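Dye type peroxidase A (Streptomyces lividans 1326, PDB 6GZW) is a haem-containing dye-decolourising peroxidase that probably uses hydrogen peroxide to oxidise dyes and other reducing substrates. Local coordinates at residues R102-A105 / L106-L109. Sequence-based numbering, arbitrary orientation.
Sequences RPVA and LDPL
Two i+3 to i backbone hydrogen bonds wind the chain through two overlapping turns, a short 3-10 segment at Val104 to Leu106: Leu106 N donates to Pro103 O at 3.1 Å, and Asp107 N to Val104 O at 2.9 Å. The charged groups meet through water. Arg102 and Asp107 have opposite charges, but Arg102 NH2 stays 4.6 Å from Asp107 OD1. One water accepts from Arg102 NE and donates to Asp107 OD1 at 2.6 Å and to Pro103 O; a second links Arg102 NH2 to OD1, so that OD1 accepts a hydrogen bond from each water. With CG anti to its carbonyl carbon and beside its own backbone N (chi1 -73°), the Asp107 carboxylate turns back toward Val104, where OD2 lies 3.6 Å from Val104 CG1. With an alanine in place of Asp107, both waters would probably lose their shared acceptor and the guanidinium one of its restraints. Among apolar groups, Leu106 lies alongside the Pro103 ring, CD1 3.8 Å from Pro103 CD. The 3-10 segment lies in the loop between helix 90-95 and strand 126-132; Leu106 packs against Phe93 of that helix, Tyr220 of strand 219-228 and Leu357 of strand 350-360.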
loop_
_atom_site.group_PDB
_atom_site.type_symbol
_atom_site.label_atom_id
_atom_site.label_comp_id
_atom_site.label_asym_id
_atom_site.label_seq_id
_atom_site.Cartn_x
_atom_site.Cartn_y
_atom_site.Cartn_z
ATOM N N ARG A 102 12.372 20.689 -26.700
ATOM C CA ARG A 102 11.199 20.637 -25.835
ATOM C C ARG A 102 9.957 20.514 -26.710
ATOM O O ARG A 102 9.712 21.411 -27.516
ATOM C CB ARG A 102 11.095 21.907 -24.992
ATOM C CG ARG A 102 10.046 21.831 -23.901
ATOM C CD ARG A 102 9.938 23.134 -23.150
ATOM N NE ARG A 102 9.224 24.117 -23.966
ATOM C CZ ARG A 102 9.765 25.159 -24.611
ATOM N NH1 ARG A 102 11.066 25.452 -24.534
ATOM N NH2 ARG A 102 8.971 25.948 -25.336
ATOM N N PRO A 103 9.168 19.425 -26.566
ATOM C CA PRO A 103 7.967 19.317 -27.421
ATOM C C PRO A 103 6.917 20.358 -27.070
ATOM O O PRO A 103 6.791 20.729 -25.884
ATOM C CB PRO A 103 7.457 17.898 -27.148
ATOM C CG PRO A 103 8.570 17.179 -26.397
ATOM C CD PRO A 103 9.308 18.260 -25.673
ATOM N N VAL A 104 6.174 20.830 -28.082
ATOM C CA VAL A 104 5.029 21.743 -27.882
ATOM C C VAL A 104 4.001 21.058 -26.961
ATOM O O VAL A 104 3.280 21.729 -26.190
ATOM C CB VAL A 104 4.347 22.130 -29.230
ATOM C CG1 VAL A 104 3.037 22.880 -29.002
ATOM C CG2 VAL A 104 5.281 22.978 -30.076
ATOM N N ALA A 105 3.940 19.735 -27.060
ATOM C CA ALA A 105 3.012 18.936 -26.232
ATOM C C ALA A 105 3.227 19.101 -24.735
ATOM O O ALA A 105 2.312 18.827 -23.957
ATOM C CB ALA A 105 3.087 17.476 -26.595
ATOM N N LEU A 106 4.415 19.530 -24.318
ATOM C CA LEU A 106 4.669 19.821 -22.899
ATOM C C LEU A 106 4.277 21.206 -22.438
ATOM O O LEU A 106 4.497 21.538 -21.250
ATOM C CB LEU A 106 6.133 19.561 -22.515
ATOM C CG LEU A 106 6.628 18.122 -22.591
ATOM C CD1 LEU A 106 8.057 18.091 -22.102
ATOM C CD2 LEU A 106 5.771 17.156 -21.764
ATOM N N ASP A 107 3.684 22.026 -23.313
ATOM C CA ASP A 107 3.216 23.338 -22.884
ATOM C C ASP A 107 2.291 23.181 -21.663
ATOM O O ASP A 107 1.543 22.197 -21.593
ATOM C CB ASP A 107 2.449 24.077 -23.986
ATOM C CG ASP A 107 3.343 24.609 -25.097
ATOM O OD1 ASP A 107 4.585 24.564 -24.988
ATOM O OD2 ASP A 107 2.755 25.068 -26.102
ATOM N N PRO A 108 2.370 24.117 -20.705
ATOM C CA PRO A 108 1.642 23.914 -19.437
ATOM C C PRO A 108 0.151 23.658 -19.624
ATOM O O PRO A 108 -0.484 24.263 -20.486
ATOM C CB PRO A 108 1.866 25.222 -18.669
ATOM C CG PRO A 108 2.520 26.166 -19.635
ATOM C CD PRO A 108 3.208 25.320 -20.654
ATOM N N LEU A 109 -0.410 22.781 -18.794
ATOM C CA LEU A 109 -1.839 22.513 -18.819
ATOM C C LEU A 109 -2.585 23.785 -18.448
ATOM O O LEU A 109 -2.020 24.642 -17.763
ATOM C CB LEU A 109 -2.200 21.384 -17.829
ATOM C CG LEU A 109 -1.556 20.009 -18.078
ATOM C CD1 LEU A 109 -1.685 19.049 -16.882
ATOM C CD2 LEU A 109 -2.118 19.363 -19.319
HETATM O O HOH W 1 6.568 23.110 -24.282
HETATM O O HOH W 2 6.448 25.132 -26.699
#